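Local coordinates for mutT/nudix family protein (Listeria innocua, PDB 3I9X) that probably acts as a hydrolase of the Nudix family, the chain here being the Nudix domain portion of a longer protein, at residues P25-D31 against W117-F123; G111-R115 against A158-L162. One frame throughout, in Å; residues are numbered along the deposited sequence.

Contact 1: residues P25-D31 against W117-F123; sequences PDGYTSD and WIISRAF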
loop_
_atom_site.group_PDB
_atom_site.type_symbol
_atom_site.label_atom_id
_atom_site.label_comp_id
_atom_site.label_asym_id
_atom_site.label_seq_id
_atom_site.Cartn_x
_atom_site.Cartn_y
_atom_site.Cartn_z
ATOM N N PRO A 25 -1.621 13.902 -6.361
ATOM C CA PRO A 25 -2.768 13.436 -5.570
ATOM C C PRO A 25 -3.211 14.467 -4.553
ATOM O O PRO A 25 -2.430 15.282 -4.066
ATOM C CB PRO A 25 -2.242 12.188 -4.855
ATOM C CG PRO A 25 -0.950 11.837 -5.569
ATOM C CD PRO A 25 -0.400 13.160 -6.000
ATOM N N ASP A 26 -4.477 14.387 -4.220
ATOM C CA ASP A 26 -5.089 15.321 -3.299
ATOM C C ASP A 26 -4.954 14.902 -1.864
ATOM O O ASP A 26 -5.184 15.717 -0.954
ATOM C CB ASP A 26 -6.545 15.490 -3.690
ATOM C CG ASP A 26 -6.666 16.150 -5.009
ATOM O OD1 ASP A 26 -7.454 15.710 -5.876
ATOM O OD2 ASP A 26 -5.877 17.110 -5.193
ATOM N N GLY A 27 -4.526 13.664 -1.623
ATOM C CA GLY A 27 -4.476 13.195 -0.240
ATOM C C GLY A 27 -4.026 11.762 -0.089
ATOM O O GLY A 27 -4.170 10.955 -0.988
ATOM N N TYR A 28 -3.490 11.485 1.086
ATOM C CA TYR A 28 -3.112 10.167 1.496
ATOM C C TYR A 28 -3.748 9.954 2.838
ATOM O O TYR A 28 -3.506 10.745 3.748
ATOM C CB TYR A 28 -1.582 10.144 1.644
ATOM C CG TYR A 28 -0.951 8.818 1.942
ATOM C CD1 TYR A 28 -1.413 7.630 1.343
ATOM C CD2 TYR A 28 0.190 8.745 2.743
ATOM C CE1 TYR A 28 -0.786 6.432 1.588
ATOM C CE2 TYR A 28 0.818 7.546 2.987
ATOM C CZ TYR A 28 0.345 6.382 2.407
ATOM O OH TYR A 28 1.000 5.172 2.667
ATOM N N THR A 29 -4.502 8.859 2.982
ATOM C CA THR A 29 -5.117 8.503 4.258
ATOM C C THR A 29 -4.678 7.134 4.801
ATOM O O THR A 29 -4.205 6.270 4.069
ATOM C CB THR A 29 -6.653 8.532 4.189
ATOM O OG1 THR A 29 -7.089 7.529 3.286
ATOM C CG2 THR A 29 -7.158 9.873 3.674
ATOM N N SER A 30 -4.786 7.013 6.118
ATOM C CA SER A 30 -4.549 5.801 6.868
ATOM C C SER A 30 -5.894 5.382 7.451
ATOM O O SER A 30 -6.432 6.082 8.307
ATOM C CB SER A 30 -3.591 6.117 7.994
ATOM O OG SER A 30 -2.977 4.951 8.473
ATOM N N ASP A 31 -6.482 4.318 6.919
ATOM C CA ASP A 31 -7.809 3.838 7.364
ATOM C C ASP A 31 -7.702 2.492 8.074
ATOM O O ASP A 31 -6.949 1.608 7.646
ATOM C CB ASP A 31 -8.743 3.766 6.151
ATOM C CG ASP A 31 -9.048 5.148 5.588
ATOM O OD1 ASP A 31 -9.468 6.008 6.401
ATOM O OD2 ASP A 31 -8.831 5.393 4.370
ATOM N N TRP A 117 -8.430 12.983 -5.643
ATOM C CA TRP A 117 -7.548 11.812 -5.867
ATOM C C TRP A 117 -6.933 11.436 -4.505
ATOM O O TRP A 117 -5.941 12.054 -4.071
ATOM C CB TRP A 117 -6.478 12.172 -6.916
ATOM C CG TRP A 117 -5.513 11.085 -7.294
ATOM C CD1 TRP A 117 -5.602 9.768 -7.003
ATOM C CD2 TRP A 117 -4.341 11.245 -8.102
ATOM N NE1 TRP A 117 -4.537 9.092 -7.555
ATOM C CE2 TRP A 117 -3.751 9.982 -8.236
ATOM C CE3 TRP A 117 -3.742 12.341 -8.731
ATOM C CZ2 TRP A 117 -2.590 9.773 -8.988
ATOM C CZ3 TRP A 117 -2.572 12.142 -9.468
ATOM C CH2 TRP A 117 -2.010 10.871 -9.589
ATOM N N ILE A 118 -7.585 10.523 -3.775
ATOM C CA ILE A 118 -7.129 10.239 -2.393
ATOM C C ILE A 118 -6.775 8.763 -2.321
ATOM O O ILE A 118 -7.542 7.905 -2.763
ATOM C CB ILE A 118 -8.169 10.684 -1.320
ATOM C CG1 ILE A 118 -8.349 12.208 -1.362
ATOM C CG2 ILE A 118 -7.713 10.321 0.079
ATOM C CD1 ILE A 118 -9.672 12.676 -0.814
ATOM N N ILE A 119 -5.564 8.499 -1.856
ATOM C CA ILE A 119 -5.025 7.156 -1.785
ATOM C C ILE A 119 -5.083 6.748 -0.324
ATOM O O ILE A 119 -4.612 7.502 0.564
ATOM C CB ILE A 119 -3.581 7.145 -2.275
ATOM C CG1 ILE A 119 -3.532 7.531 -3.771
ATOM C CG2 ILE A 119 -2.924 5.790 -2.048
ATOM C CD1 ILE A 119 -2.313 8.422 -4.098
ATOM N N SER A 120 -5.738 5.610 -0.074
ATOM C CA SER A 120 -5.865 5.069 1.269
ATOM C C SER A 120 -4.963 3.870 1.521
ATOM O O SER A 120 -5.030 2.903 0.806
ATOM C CB SER A 120 -7.304 4.632 1.533
ATOM O OG SER A 120 -7.322 3.731 2.617
ATOM N N ARG A 121 -4.181 3.933 2.587
ATOM C CA ARG A 121 -3.436 2.819 3.115
ATOM C C ARG A 121 -4.265 2.184 4.245
ATOM O O ARG A 121 -4.581 2.806 5.261
ATOM C CB ARG A 121 -2.068 3.325 3.590
ATOM C CG ARG A 121 -1.058 2.289 4.188
ATOM C CD ARG A 121 -1.081 1.033 3.519
ATOM N NE ARG A 121 0.114 0.237 3.740
ATOM C CZ ARG A 121 0.274 -1.004 3.276
ATOM N NH1 ARG A 121 -0.689 -1.600 2.587
ATOM N NH2 ARG A 121 1.425 -1.651 3.490
ATOM N N ALA A 122 -4.660 0.942 4.055
ATOM C CA ALA A 122 -5.590 0.324 4.976
ATOM C C ALA A 122 -4.922 -0.707 5.888
ATOM O O ALA A 122 -4.055 -1.476 5.456
ATOM C CB ALA A 122 -6.701 -0.268 4.215
ATOM N N PHE A 123 -5.289 -0.677 7.150
ATOM C CA PHE A 123 -4.751 -1.570 8.147
ATOM C C PHE A 123 -5.922 -2.233 8.866
ATOM O O PHE A 123 -7.011 -1.619 8.954
ATOM C CB PHE A 123 -3.973 -0.782 9.202
ATOM C CG PHE A 123 -2.748 -0.031 8.677
ATOM C CD1 PHE A 123 -1.460 -0.590 8.776
ATOM C CD2 PHE A 123 -2.870 1.267 8.203
ATOM C CE1 PHE A 123 -0.331 0.093 8.334
ATOM C CE2 PHE A 123 -1.745 1.979 7.762
ATOM C CZ PHE A 123 -0.473 1.384 7.814
#
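Strands 27-31 and 118-123 run parallel as neighbours in the mixed sheet of the Nudix fold. Their axes approach to 4.6 Å and cross at -20°. Five backbone hydrogen bonds pair the strands: I119 N to G27 O, T29 N to I119 O, R121 N to T29 O, D31 N to R121 O and F123 N to D31 O, all 2.8 to 3.0 Å. Y28 and S30 turn their backbone polar groups the other way, to V76 and G74, while S120 and A122 hydrogen-bond to strand 102-107. I118 O is taken by R112 NH1. Both strands are therefore interior to the sheet.

The start is closed differently. W117 O accepts from D26 N (2.8 Å) and weakly from G27 N (3.3 Å). W117 N donates to D26 OD1 (2.9 Å), which also takes a salt bridge from R23. P25 CG sits over the W117 six-membered ring in a CH-pi contact.

D31 OD2 accepts from S120 OG (2.8 Å) and T29 OG1 (3.0 Å), and is also hydrogen-bonded to a glycerol, probably from the crystallisation liquor. On the other face, Y28 OH hydrogen-bonds to D108 of the second subunit, R121 NH1 to G105 O, and S30 OG to A82 O. G74 and A82 belong to a Nudix box-like sequence that includes helix 82-94. One face thus gathers polar groups around a buried carboxylate beside the glycerol site; the other ties to that motif and the second subunit.

Contact 2: residues G111-R115 against A158-L162; sequences GRDPR and AFDHL. With GOL (glycerol), chain B.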
loop_
_atom_site.group_PDB
_atom_site.type_symbol
_atom_site.label_atom_id
_atom_site.label_comp_id
_atom_site.label_asym_id
_atom_site.label_seq_id
_atom_site.Cartn_x
_atom_site.Cartn_y
_atom_site.Cartn_z
ATOM N N GLY A 111 -11.828 7.622 -8.420
ATOM C CA GLY A 111 -13.220 7.880 -8.051
ATOM C C GLY A 111 -13.648 7.410 -6.659
ATOM O O GLY A 111 -14.780 7.701 -6.261
ATOM N N ARG A 112 -12.765 6.715 -5.909
ATOM C CA ARG A 112 -13.156 6.094 -4.639
ATOM C C ARG A 112 -13.670 7.129 -3.657
ATOM O O ARG A 112 -14.614 6.879 -2.916
ATOM C CB ARG A 112 -12.005 5.276 -4.009
ATOM C CG ARG A 112 -10.662 6.006 -3.836
ATOM C CD ARG A 112 -9.623 5.066 -3.177
ATOM N NE ARG A 112 -10.182 4.693 -1.872
ATOM C CZ ARG A 112 -10.111 5.465 -0.814
ATOM N NH1 ARG A 112 -9.395 6.571 -0.847
ATOM N NH2 ARG A 112 -10.738 5.114 0.290
ATOM N N ASP A 113 -13.029 8.285 -3.671
ATOM C CA ASP A 113 -13.357 9.403 -2.838
ATOM C C ASP A 113 -13.763 10.559 -3.769
ATOM O O ASP A 113 -12.972 11.012 -4.617
ATOM C CB ASP A 113 -12.138 9.779 -2.005
ATOM C CG ASP A 113 -12.454 10.709 -0.838
ATOM O OD1 ASP A 113 -13.173 11.723 -1.023
ATOM O OD2 ASP A 113 -11.901 10.476 0.276
ATOM N N PRO A 114 -15.002 11.054 -3.609
ATOM C CA PRO A 114 -15.485 12.165 -4.463
ATOM C C PRO A 114 -14.761 13.466 -4.206
ATOM O O PRO A 114 -14.744 14.314 -5.070
ATOM C CB PRO A 114 -16.968 12.295 -4.060
ATOM C CG PRO A 114 -17.027 11.698 -2.634
ATOM C CD PRO A 114 -16.063 10.538 -2.722
ATOM N N ARG A 115 -14.137 13.611 -3.040
ATOM C CA ARG A 115 -13.447 14.835 -2.697
ATOM C C ARG A 115 -12.164 15.079 -3.525
ATOM O O ARG A 115 -11.656 16.199 -3.547
ATOM C CB ARG A 115 -13.190 14.886 -1.185
ATOM C CG ARG A 115 -14.508 14.762 -0.316
ATOM C CD ARG A 115 -14.239 14.580 1.204
ATOM N NE ARG A 115 -13.390 13.411 1.517
ATOM C CZ ARG A 115 -13.068 12.993 2.749
ATOM N NH1 ARG A 115 -13.523 13.638 3.823
ATOM N NH2 ARG A 115 -12.286 11.918 2.914
ATOM N N ALA A 158 -19.646 4.745 3.742
ATOM C CA ALA A 158 -18.988 5.831 3.032
ATOM C C ALA A 158 -17.890 5.341 2.053
ATOM O O ALA A 158 -17.234 4.311 2.292
ATOM C CB ALA A 158 -18.397 6.841 4.052
ATOM N N PHE A 159 -17.748 6.048 0.929
ATOM C CA PHE A 159 -16.596 5.902 0.009
ATOM C C PHE A 159 -16.546 4.483 -0.491
ATOM O O PHE A 159 -17.588 3.917 -0.865
ATOM C CB PHE A 159 -15.270 6.275 0.714
ATOM C CG PHE A 159 -15.319 7.580 1.486
ATOM C CD1 PHE A 159 -15.227 7.583 2.878
ATOM C CD2 PHE A 159 -15.400 8.803 0.824
ATOM C CE1 PHE A 159 -15.258 8.771 3.602
ATOM C CE2 PHE A 159 -15.451 9.995 1.555
ATOM C CZ PHE A 159 -15.379 9.973 2.931
ATOM N N ASP A 160 -15.361 3.881 -0.536
ATOM C CA ASP A 160 -15.285 2.468 -0.924
ATOM C C ASP A 160 -15.214 1.574 0.295
ATOM O O ASP A 160 -14.700 0.455 0.207
ATOM C CB ASP A 160 -14.078 2.195 -1.858
ATOM C CG ASP A 160 -12.761 2.647 -1.285
ATOM O OD1 ASP A 160 -12.706 3.266 -0.199
ATOM O OD2 ASP A 160 -11.749 2.452 -1.971
ATOM N N HIS A 161 -15.686 2.041 1.444
ATOM C CA HIS A 161 -15.450 1.294 2.670
ATOM C C HIS A 161 -16.082 -0.086 2.737
ATOM O O HIS A 161 -15.582 -0.930 3.517
ATOM C CB HIS A 161 -15.737 2.113 3.926
ATOM C CG HIS A 161 -14.741 3.190 4.146
ATOM N ND1 HIS A 161 -14.690 3.961 5.293
ATOM C CD2 HIS A 161 -13.762 3.650 3.336
ATOM C CE1 HIS A 161 -13.709 4.839 5.181
ATOM N NE2 HIS A 161 -13.125 4.665 4.004
ATOM N N LEU A 162 -17.124 -0.332 1.938
ATOM C CA LEU A 162 -17.667 -1.664 1.794
ATOM C C LEU A 162 -16.592 -2.611 1.218
ATOM O O LEU A 162 -16.463 -3.768 1.648
ATOM C CB LEU A 162 -18.875 -1.689 0.858
ATOM C CG LEU A 162 -19.453 -3.113 0.682
ATOM C CD1 LEU A 162 -19.729 -3.755 2.040
ATOM C CD2 LEU A 162 -20.728 -3.201 -0.262
HETATM C C1 GOL B . -10.305 8.579 2.314
HETATM O O1 GOL B . -10.503 8.382 0.923
HETATM C C2 GOL B . -11.299 7.740 3.127
HETATM O O2 GOL B . -10.970 6.375 3.039
HETATM C C3 GOL B . -11.331 8.141 4.589
HETATM O O3 GOL B . -10.027 8.401 5.116
#
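A bidentate salt bridge joins the 111-115 loop to the start of helix 161-177 in this Nudix domain. R112 NE donates to D160 OD2 and R112 NH2 to D160 OD1, both at 2.7 Å. The guanidinium meets the carboxylate edge-on. D160 occupies the N-cap position, but its side chain makes no capping bond. R112 NH1, not used by D160, reaches both I118 O of strand 118-126 and a glycerol.

The glycerol, probably from the crystallisation liquor, fills the space next to this pair. Its O1 accepts from R112 NH1 (2.8 Å) and donates to D113 OD2 (2.6 Å). Its O2 accepts from R112 NH2 (3.0 Å) and from H161 NE2 (2.9 Å). The other ring nitrogen, H161 ND1, is hydrogen-bonded to V71 N. Both segments thus line the glycerol site, with D31 OD2 as a further partner.

The loop also has bonds of its own. D113 OD1 accepts from R115 N (2.9 Å), forming an Asx turn. The R115 side chain folds back in a salt bridge, with NE to D113 OD1 at 3.1 Å and NH2 to D113 OD2 at 3.0 Å. Across the contact, A158 to H161 make a type II' beta turn, closed by H161 N to A158 O (2.9 Å).

Packing centres on the F159 ring. P114 CD lies at its edge, 4.0 Å from F159 CD2. F159 CZ sits over one face of the R115 guanidinium, 3.7 Å from R115 NH2. One face of the ring covers the glycerol, where F159 CD1 lies 3.9 Å from GOL C2.

Overall arrangement
Contacts 1 and 2 lie on the same side of the chain's centre, with their own centres about 11 Å apart. The 111-115 loop runs into strand 118-123, so contact 2 holds the loop just before that strand. They meet where R112 NH1 lies 3.0 Å from I118 O, a probable hydrogen bond. D113 OD2 packs 3.3 Å from I118 CD1. The glycerol bridges the two: its O2 bonds D31 OD2 of contact 1 as well as R112 and H161 of contact 2. In this family the Nudix box, which contact 1 borders, characteristically carries the catalytic metal ligands. No metal is present in these coordinates, so the glycerol marks a possible pocket without identifying the active site.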